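Local coordinates for Crov588 (Cafeteriavirus, PDB 6NYR), which is of unknown function but folds into a circular leucine-rich-repeat solenoid built largely from FNIP repeats, at residues D647-L652 / I671-E676; L605-F610 / S626-T631; Y4-T9 / P31-I36. All coordinates share one frame; numbering follows the deposited sequence.

Interaction 1: D647-L652 / I671-E676; sequences DTLKVL and IKFKIE
Phe673 is sandwiched between two aliphatic tips. Its CG sits in the crowded position between the backbone N and the carbonyl carbon (chi1 59°), with CB pointing at 647-652. Leu649, its CG anti to the backbone N, crosses the ring obliquely and lays CD2 over one face, 4.0 Å from the Phe673 ring centroid and 16° off the normal, a CH-pi contact. Ile671 CD1 lies over the opposite face, toward the rim. Leu652 runs alongside the phenylalanine and points the same way, its CD2 4.0 Å from Phe673 CE1. The other face of the strand pair carries Val651, Lys674 and Glu676. Val651 and Lys674 lie side by side, with Val651 CG2 4.0 Å from Lys674 CD before the bent lysine chain leads off; the Glu676 side chain crosses Val651 obliquely and sets OE2 3.6 Å from Val651 CG1. Three straight bonds of parallel pairing fix this register: Lys674 N to Lys650 O (2.8 Å, the donor above the carbonyl plane), Leu652 N to Lys674 O (2.8 Å, nearly along the C=O axis) and Glu676 N to Leu652 O (2.7 Å, in the carbonyl plane). Strand 674-678, outermost within the chain, thus pairs with strand 651-655, helix 659-662 lying in the connection, while Leu649 and Leu652 both rest on Leu630 of strand 629-631.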
loop_
_atom_site.group_PDB
_atom_site.type_symbol
_atom_site.label_atom_id
_atom_site.label_comp_id
_atom_site.label_asym_id
_atom_site.label_seq_id
_atom_site.Cartn_x
_atom_site.Cartn_y
_atom_site.Cartn_z
ATOM N N ASP A 647 -16.360 10.589 34.342
ATOM C CA ASP A 647 -15.498 11.761 34.261
ATOM C C ASP A 647 -14.259 11.514 33.414
ATOM O O ASP A 647 -13.658 12.476 32.921
ATOM C CB ASP A 647 -15.090 12.195 35.670
ATOM C CG ASP A 647 -16.265 12.669 36.495
ATOM O OD1 ASP A 647 -17.185 13.292 35.920
ATOM O OD2 ASP A 647 -16.280 12.405 37.716
ATOM N N THR A 648 -13.862 10.254 33.234
ATOM C CA THR A 648 -12.689 9.954 32.426
ATOM C C THR A 648 -12.935 10.148 30.935
ATOM O O THR A 648 -11.965 10.183 30.172
ATOM C CB THR A 648 -12.229 8.508 32.670
ATOM O OG1 THR A 648 -13.366 7.634 32.666
ATOM C CG2 THR A 648 -11.485 8.390 33.991
ATOM N N LEU A 649 -14.191 10.282 30.505
ATOM C CA LEU A 649 -14.489 10.240 29.081
ATOM C C LEU A 649 -13.702 11.301 28.321
ATOM O O LEU A 649 -13.629 12.462 28.728
ATOM C CB LEU A 649 -15.986 10.431 28.832
ATOM C CG LEU A 649 -16.382 10.227 27.367
ATOM C CD1 LEU A 649 -16.164 8.768 26.957
ATOM C CD2 LEU A 649 -17.817 10.646 27.088
ATOM N N LYS A 650 -13.133 10.886 27.194
ATOM C CA LYS A 650 -12.396 11.761 26.290
ATOM C C LYS A 650 -13.091 11.971 24.957
ATOM O O LYS A 650 -13.064 13.084 24.426
ATOM C CB LYS A 650 -10.989 11.202 26.054
ATOM C CG LYS A 650 -10.121 11.170 27.310
ATOM C CD LYS A 650 -8.710 10.680 27.007
ATOM C CE LYS A 650 -7.864 10.561 28.270
ATOM N NZ LYS A 650 -7.634 11.909 28.889
ATOM N N VAL A 651 -13.720 10.939 24.401
ATOM C CA VAL A 651 -14.327 11.024 23.078
ATOM C C VAL A 651 -15.665 10.302 23.084
ATOM O O VAL A 651 -15.745 9.129 23.464
ATOM C CB VAL A 651 -13.405 10.429 21.992
ATOM C CG1 VAL A 651 -14.113 10.400 20.647
ATOM C CG2 VAL A 651 -12.113 11.223 21.905
ATOM N N LEU A 652 -16.710 11.000 22.643
ATOM C CA LEU A 652 -18.033 10.421 22.441
ATOM C C LEU A 652 -18.330 10.428 20.946
ATOM O O LEU A 652 -18.328 11.492 20.317
ATOM C CB LEU A 652 -19.096 11.204 23.210
ATOM C CG LEU A 652 -20.555 10.833 22.936
ATOM C CD1 LEU A 652 -20.807 9.376 23.287
ATOM C CD2 LEU A 652 -21.486 11.746 23.725
ATOM N N ILE A 671 -18.590 20.780 28.516
ATOM C CA ILE A 671 -18.124 19.416 28.734
ATOM C C ILE A 671 -16.602 19.357 28.645
ATOM O O ILE A 671 -15.949 20.221 28.052
ATOM C CB ILE A 671 -18.780 18.453 27.731
ATOM C CG1 ILE A 671 -18.492 18.898 26.295
ATOM C CG2 ILE A 671 -20.280 18.362 27.981
ATOM C CD1 ILE A 671 -19.087 17.983 25.232
ATOM N N LYS A 672 -16.037 18.316 29.253
ATOM C CA LYS A 672 -14.600 18.084 29.218
ATOM C C LYS A 672 -14.177 17.137 28.102
ATOM O O LYS A 672 -12.975 17.011 27.839
ATOM C CB LYS A 672 -14.126 17.522 30.563
ATOM C CG LYS A 672 -14.045 18.545 31.688
ATOM C CD LYS A 672 -14.471 17.940 33.025
ATOM C CE LYS A 672 -13.444 18.205 34.126
ATOM N NZ LYS A 672 -13.135 19.651 34.298
ATOM N N PHE A 673 -15.123 16.481 27.440
ATOM C CA PHE A 673 -14.819 15.513 26.398
ATOM C C PHE A 673 -15.137 16.092 25.023
ATOM O O PHE A 673 -15.742 17.157 24.885
ATOM C CB PHE A 673 -15.595 14.206 26.615
ATOM C CG PHE A 673 -17.085 14.380 26.638
ATOM C CD1 PHE A 673 -17.819 14.334 25.462
ATOM C CD2 PHE A 673 -17.752 14.582 27.831
ATOM C CE1 PHE A 673 -19.191 14.494 25.480
ATOM C CE2 PHE A 673 -19.123 14.744 27.855
ATOM C CZ PHE A 673 -19.841 14.701 26.679
ATOM N N LYS A 674 -14.704 15.364 24.001
ATOM C CA LYS A 674 -14.841 15.750 22.604
ATOM C C LYS A 674 -15.880 14.863 21.936
ATOM O O LYS A 674 -15.926 13.653 22.177
ATOM C CB LYS A 674 -13.481 15.642 21.913
ATOM C CG LYS A 674 -13.489 15.786 20.416
ATOM C CD LYS A 674 -13.062 14.476 19.775
ATOM C CE LYS A 674 -12.616 14.682 18.337
ATOM N NZ LYS A 674 -11.231 15.228 18.278
ATOM N N ILE A 675 -16.724 15.471 21.107
ATOM C CA ILE A 675 -17.818 14.767 20.447
ATOM C C ILE A 675 -17.466 14.595 18.976
ATOM O O ILE A 675 -17.196 15.577 18.273
ATOM C CB ILE A 675 -19.153 15.512 20.601
ATOM C CG1 ILE A 675 -19.589 15.538 22.065
ATOM C CG2 ILE A 675 -20.227 14.853 19.745
ATOM C CD1 ILE A 675 -20.613 16.608 22.375
ATOM N N GLU A 676 -17.469 13.346 18.518
ATOM C CA GLU A 676 -17.243 13.005 17.120
ATOM C C GLU A 676 -18.557 12.544 16.500
ATOM O O GLU A 676 -19.217 11.649 17.036
ATOM C CB GLU A 676 -16.188 11.903 16.991
ATOM C CG GLU A 676 -14.765 12.379 17.224
ATOM C CD GLU A 676 -13.742 11.260 17.121
ATOM O OE1 GLU A 676 -14.079 10.190 16.575
ATOM O OE2 GLU A 676 -12.603 11.450 17.599
#

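Interaction 2: L605-F610 / S626-T631; sequences LTYLTF and SLTHLT
Leu608, Leu627 and Leu630 form the apolar centre. Leu627 crosses Leu608 at about a right angle and pushes its CD1 to 3.4 Å from Leu608 CB, a tight approach. Leu630 instead runs alongside Leu608, both with CG anti to the backbone N, and its CD1 stands 3.9 Å from Leu608 CD2. The same methyl meets the edge of the Phe610 ring, Leu630 CD1 lying 3.8 Å from Phe610 CE2; Phe610 also stacks on Phe614. Outside this buried layer, strands 607-609 and 629-631 run parallel, their axes 4.8 Å apart and inclined by 3°. Tyr607 pairs with His629, Leu608 with Leu630 and Thr609 with Thr631, each 22 residues on: the repeat-to-repeat stacking of a leucine-rich-repeat solenoid, with leucines turned into the core and Tyr607, His629, Thr609 and Thr631 on the other face. At the start of the pairing Thr606 O takes two N-H groups, Thr628 N at 2.9 Å on a lone pair and His629 N at 3.1 Å nearly along the C=O axis. Leu608 N to His629 O, Thr631 N to Leu608 O and Phe610 N to Thr631 O continue the run. Tyr607 and His629 point the same way and form an offset stack, centroids 4.2 Å apart and planes at 10°; His629 CB sits over the centre of the phenol ring, Tyr607 OH over the imidazole. Thr628 OG1, in the imidazole plane, hydrogen-bonds His629 ND1 at 2.8 Å and so fixes the rotation of that ring. Tyr607 stacks further on His585. Beyond the aromatic pair, a water bridges Leu608 O, Thr609 OG1 and Thr631 OG1.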
loop_
_atom_site.group_PDB
_atom_site.type_symbol
_atom_site.label_atom_id
_atom_site.label_comp_id
_atom_site.label_asym_id
_atom_site.label_seq_id
_atom_site.Cartn_x
_atom_site.Cartn_y
_atom_site.Cartn_z
ATOM N N LEU A 605 -12.728 -1.015 31.840
ATOM C CA LEU A 605 -12.907 -0.920 30.398
ATOM C C LEU A 605 -12.627 0.499 29.935
ATOM O O LEU A 605 -13.123 1.464 30.519
ATOM C CB LEU A 605 -14.330 -1.342 30.042
ATOM C CG LEU A 605 -14.658 -1.762 28.615
ATOM C CD1 LEU A 605 -13.979 -3.032 28.186
ATOM C CD2 LEU A 605 -16.189 -1.924 28.521
ATOM N N THR A 606 -11.822 0.625 28.885
ATOM C CA THR A 606 -11.490 1.930 28.333
ATOM C C THR A 606 -12.178 2.225 27.012
ATOM O O THR A 606 -12.473 3.388 26.729
ATOM C CB THR A 606 -9.971 2.052 28.132
ATOM O OG1 THR A 606 -9.510 0.977 27.300
ATOM C CG2 THR A 606 -9.244 2.012 29.469
ATOM N N TYR A 607 -12.444 1.205 26.202
ATOM C CA TYR A 607 -13.036 1.373 24.878
ATOM C C TYR A 607 -14.312 0.551 24.804
ATOM O O TYR A 607 -14.286 -0.668 25.008
ATOM C CB TYR A 607 -12.039 0.953 23.793
ATOM C CG TYR A 607 -11.038 2.039 23.458
ATOM C CD1 TYR A 607 -10.186 2.547 24.429
ATOM C CD2 TYR A 607 -10.937 2.545 22.171
ATOM C CE1 TYR A 607 -9.276 3.544 24.133
ATOM C CE2 TYR A 607 -10.026 3.538 21.863
ATOM C CZ TYR A 607 -9.196 4.030 22.846
ATOM O OH TYR A 607 -8.286 5.018 22.540
ATOM N N LEU A 608 -15.429 1.220 24.535
ATOM C CA LEU A 608 -16.728 0.575 24.423
ATOM C C LEU A 608 -17.383 0.998 23.120
ATOM O O LEU A 608 -17.521 2.197 22.850
ATOM C CB LEU A 608 -17.624 0.947 25.605
ATOM C CG LEU A 608 -18.988 0.267 25.669
ATOM C CD1 LEU A 608 -18.807 -1.242 25.629
ATOM C CD2 LEU A 608 -19.723 0.697 26.925
ATOM N N THR A 609 -17.771 0.021 22.307
ATOM C CA THR A 609 -18.430 0.293 21.038
ATOM C C THR A 609 -19.700 -0.538 20.941
ATOM O O THR A 609 -19.641 -1.772 20.931
ATOM C CB THR A 609 -17.502 -0.003 19.854
ATOM O OG1 THR A 609 -16.324 0.809 19.950
ATOM C CG2 THR A 609 -18.203 0.287 18.533
ATOM N N PHE A 610 -20.843 0.140 20.867
ATOM C CA PHE A 610 -22.115 -0.493 20.558
ATOM C C PHE A 610 -22.309 -0.530 19.046
ATOM O O PHE A 610 -21.753 0.288 18.307
ATOM C CB PHE A 610 -23.266 0.259 21.226
ATOM C CG PHE A 610 -23.192 0.258 22.723
ATOM C CD1 PHE A 610 -23.679 -0.811 23.456
ATOM C CD2 PHE A 610 -22.625 1.326 23.401
ATOM C CE1 PHE A 610 -23.608 -0.814 24.837
ATOM C CE2 PHE A 610 -22.549 1.327 24.781
ATOM C CZ PHE A 610 -23.040 0.256 25.497
ATOM N N SER A 626 -13.486 3.758 34.133
ATOM C CA SER A 626 -12.245 4.090 33.446
ATOM C C SER A 626 -12.460 4.451 31.989
ATOM O O SER A 626 -11.487 4.732 31.281
ATOM C CB SER A 626 -11.248 2.927 33.518
ATOM O OG SER A 626 -10.613 2.870 34.775
ATOM N N LEU A 627 -13.701 4.459 31.529
ATOM C CA LEU A 627 -13.961 4.528 30.102
ATOM C C LEU A 627 -13.494 5.855 29.527
ATOM O O LEU A 627 -13.771 6.921 30.090
ATOM C CB LEU A 627 -15.446 4.334 29.825
ATOM C CG LEU A 627 -15.755 4.154 28.337
ATOM C CD1 LEU A 627 -16.588 2.904 28.143
ATOM C CD2 LEU A 627 -16.458 5.379 27.806
ATOM N N THR A 628 -12.796 5.782 28.389
ATOM C CA THR A 628 -12.288 6.958 27.710
ATOM C C THR A 628 -12.891 7.176 26.334
ATOM O O THR A 628 -12.888 8.321 25.858
ATOM C CB THR A 628 -10.761 6.866 27.545
ATOM O OG1 THR A 628 -10.431 5.664 26.833
ATOM C CG2 THR A 628 -10.063 6.865 28.900
ATOM N N HIS A 629 -13.394 6.129 25.682
ATOM C CA HIS A 629 -13.864 6.215 24.303
ATOM C C HIS A 629 -15.158 5.425 24.178
ATOM O O HIS A 629 -15.150 4.190 24.238
ATOM C CB HIS A 629 -12.797 5.690 23.342
ATOM C CG HIS A 629 -11.592 6.573 23.241
ATOM N ND1 HIS A 629 -10.717 6.767 24.288
ATOM C CD2 HIS A 629 -11.120 7.321 22.216
ATOM C CE1 HIS A 629 -9.758 7.593 23.912
ATOM N NE2 HIS A 629 -9.978 7.945 22.659
ATOM N N LEU A 630 -16.264 6.141 23.985
ATOM C CA LEU A 630 -17.596 5.552 23.922
ATOM C C LEU A 630 -18.179 5.809 22.544
ATOM O O LEU A 630 -18.292 6.965 22.121
ATOM C CB LEU A 630 -18.504 6.144 24.998
ATOM C CG LEU A 630 -19.952 5.647 25.002
ATOM C CD1 LEU A 630 -20.003 4.139 25.171
ATOM C CD2 LEU A 630 -20.752 6.352 26.086
ATOM N N THR A 631 -18.547 4.740 21.846
ATOM C CA THR A 631 -19.084 4.836 20.497
ATOM C C THR A 631 -20.441 4.150 20.425
ATOM O O THR A 631 -20.576 2.981 20.806
ATOM C CB THR A 631 -18.128 4.211 19.477
ATOM O OG1 THR A 631 -16.866 4.890 19.525
ATOM C CG2 THR A 631 -18.705 4.319 18.073
HETATM O O HOH W 1 -15.036 3.039 21.265
#

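Interaction 3: Y4-T9 / P31-I36; sequences YTIKET and PKIDTI
Thr9 O is gripped by one N-H across the contact, that of Asp34, with Asp34 N 2.8 Å from Thr9 O. The bond is bent, 133° at the hydrogen, and the carbonyl oxygen is modelled too close to Ile33, so its exact place is less sure. A second backbone approach runs the other way: Thr9 CA lies 3.3 Å from Lys32 O in a CA-H...O contact, so Thr9 offers its O to the Asp34 N-H and, more weakly, its CA-H to Lys32 O. The Thr9 side chain fits into this junction. With OG1 in the crowded position between the backbone N and the carbonyl carbon (chi1 64°), CG2 falls anti to the carbonyl carbon and reaches Lys32 O, 3.3 Å from Thr9 CG2. Asp34 lies alongside Thr9 and points the same way, its OD2 3.7 Å from Thr9 CG2; its other oxygen, OD1, makes a salt bridge with Lys55. The apolar part is slight: Ile6 CB points toward 31-36, and Ile6 CG2 comes no nearer than 4.3 Å to Ile33 CG2. Glu8 has a positive phi (56°), and its backbone together with that of Thr9 is close to a type II′ turn, the tight reversal of a two-residue beta-hairpin. The contact therefore places this hairpin turn against the loop leading into strand 35-37. Strand 5-7 runs antiparallel to strand 10-12, with Thr5 and Thr12 joined by a backbone hydrogen bond, and strand 10-12 in turn lies parallel to strand 35-37 through Thr35 and Leu11; Tyr4 and Ile36 reach helix 25-28, and Asp34 and Ile36 pair onward with Val56 of strand 56-58.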
loop_
_atom_site.group_PDB
_atom_site.type_symbol
_atom_site.label_atom_id
_atom_site.label_comp_id
_atom_site.label_asym_id
_atom_site.label_seq_id
_atom_site.Cartn_x
_atom_site.Cartn_y
_atom_site.Cartn_z
ATOM N N TYR A 4 -12.393 18.884 11.889
ATOM C CA TYR A 4 -11.049 19.093 11.354
ATOM C C TYR A 4 -10.104 18.229 12.194
ATOM O O TYR A 4 -10.450 17.797 13.301
ATOM C CB TYR A 4 -10.613 20.569 11.343
ATOM C CG TYR A 4 -10.228 21.147 12.664
ATOM C CD1 TYR A 4 -8.961 20.928 13.189
ATOM C CD2 TYR A 4 -11.107 21.943 13.377
ATOM C CE1 TYR A 4 -8.593 21.456 14.404
ATOM C CE2 TYR A 4 -10.746 22.484 14.594
ATOM C CZ TYR A 4 -9.487 22.236 15.102
ATOM O OH TYR A 4 -9.118 22.772 16.315
ATOM N N THR A 5 -8.896 17.982 11.679
ATOM C CA THR A 5 -7.930 17.143 12.377
ATOM C C THR A 5 -6.501 17.660 12.269
ATOM O O THR A 5 -6.077 18.114 11.206
ATOM C CB THR A 5 -7.970 15.698 11.834
ATOM O OG1 THR A 5 -7.350 15.661 10.539
ATOM C CG2 THR A 5 -9.404 15.198 11.711
ATOM N N ILE A 6 -5.759 17.560 13.375
ATOM C CA ILE A 6 -4.374 18.027 13.461
ATOM C C ILE A 6 -3.451 16.815 13.553
ATOM O O ILE A 6 -3.678 15.912 14.370
ATOM C CB ILE A 6 -4.158 18.962 14.668
ATOM C CG1 ILE A 6 -4.863 20.296 14.442
ATOM C CG2 ILE A 6 -2.673 19.148 14.948
ATOM C CD1 ILE A 6 -4.793 21.243 15.635
ATOM N N LYS A 7 -2.424 16.787 12.692
ATOM C CA LYS A 7 -1.410 15.723 12.692
ATOM C C LYS A 7 -0.032 16.352 12.544
ATOM O O LYS A 7 0.232 16.980 11.515
ATOM C CB LYS A 7 -1.698 14.699 11.606
ATOM C CG LYS A 7 -0.961 13.370 11.721
ATOM C CD LYS A 7 0.157 13.208 10.705
ATOM C CE LYS A 7 1.035 12.006 11.040
ATOM N NZ LYS A 7 0.993 11.011 9.922
ATOM N N GLU A 8 0.864 16.152 13.523
ATOM C CA GLU A 8 2.189 16.774 13.464
ATOM C C GLU A 8 2.072 18.281 13.317
ATOM O O GLU A 8 1.612 18.954 14.244
ATOM C CB GLU A 8 3.037 16.108 12.354
ATOM C CG GLU A 8 3.445 14.683 12.723
ATOM C CD GLU A 8 4.058 13.895 11.569
ATOM O OE1 GLU A 8 3.812 14.256 10.397
ATOM O OE2 GLU A 8 4.753 12.879 11.835
ATOM N N THR A 9 2.511 18.818 12.196
ATOM C CA THR A 9 2.377 20.242 11.918
ATOM C C THR A 9 1.200 20.597 11.018
ATOM O O THR A 9 0.836 21.774 10.911
ATOM C CB THR A 9 3.664 20.842 11.336
ATOM O OG1 THR A 9 3.916 20.218 10.069
ATOM C CG2 THR A 9 4.854 20.629 12.267
ATOM N N PRO A 31 1.024 27.332 17.671
ATOM C CA PRO A 31 2.387 27.469 17.136
ATOM C C PRO A 31 3.046 26.190 16.640
ATOM O O PRO A 31 4.185 26.269 16.161
ATOM C CB PRO A 31 3.183 28.043 18.328
ATOM C CG PRO A 31 2.160 28.651 19.231
ATOM C CD PRO A 31 0.930 27.784 19.074
ATOM N N LYS A 32 2.423 25.018 16.739
ATOM C CA LYS A 32 3.052 23.798 16.245
ATOM C C LYS A 32 2.566 23.390 14.855
ATOM O O LYS A 32 3.015 22.362 14.342
ATOM C CB LYS A 32 2.854 22.639 17.228
ATOM C CG LYS A 32 4.007 21.596 17.207
ATOM C CD LYS A 32 5.401 22.251 17.284
ATOM C CE LYS A 32 6.382 21.458 18.149
ATOM N NZ LYS A 32 7.541 20.913 17.377
ATOM N N ILE A 33 1.663 24.150 14.234
ATOM C CA ILE A 33 1.162 23.820 12.901
ATOM C C ILE A 33 1.846 24.726 11.888
ATOM O O ILE A 33 1.886 25.953 12.057
ATOM C CB ILE A 33 -0.371 23.946 12.810
ATOM C CG1 ILE A 33 -0.830 25.392 13.004
ATOM C CG2 ILE A 33 -1.037 23.019 13.827
ATOM C CD1 ILE A 33 -2.341 25.576 12.820
ATOM N N ASP A 34 2.397 24.113 10.839
ATOM C CA ASP A 34 3.043 24.834 9.755
ATOM C C ASP A 34 2.147 25.038 8.547
ATOM O O ASP A 34 2.313 26.024 7.819
ATOM C CB ASP A 34 4.274 24.056 9.261
ATOM C CG ASP A 34 5.511 24.329 10.066
ATOM O OD1 ASP A 34 5.705 25.489 10.487
ATOM O OD2 ASP A 34 6.309 23.384 10.263
ATOM N N THR A 35 1.208 24.128 8.322
ATOM C CA THR A 35 0.461 24.083 7.080
ATOM C C THR A 35 -1.030 23.981 7.361
ATOM O O THR A 35 -1.458 23.513 8.419
ATOM C CB THR A 35 0.894 22.888 6.223
ATOM O OG1 THR A 35 0.133 21.736 6.601
ATOM C CG2 THR A 35 2.371 22.581 6.435
ATOM N N ILE A 36 -1.813 24.429 6.386
ATOM C CA ILE A 36 -3.251 24.204 6.361
ATOM C C ILE A 36 -3.560 23.410 5.100
ATOM O O ILE A 36 -3.079 23.752 4.014
ATOM C CB ILE A 36 -4.053 25.517 6.382
ATOM C CG1 ILE A 36 -3.868 26.236 7.715
ATOM C CG2 ILE A 36 -5.529 25.226 6.125
ATOM C CD1 ILE A 36 -4.464 27.628 7.742
#

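In the fold
Along the chain the order is interaction 3, interaction 2, interaction 1, each closing before the next opens. Interactions 2 and 1 are two strand pairings separated by one more, that of the neighbouring strands 629-631 and 651-655; their centres lie about 11 Å apart, and Thr648 OG1 to Leu627 O and Lys650 N to Thr628 O are probable hydrogen bonds between them. Interaction 3 belongs to the opposite terminus. Although some 600 residues away in sequence, its centre is about 21 Å from that of interaction 1, with nearest atoms about 6 Å apart and no touch; the centres of interactions 2 and 3 lie about 27 Å apart. The two chain ends thus approach each other, consistent with the circular form.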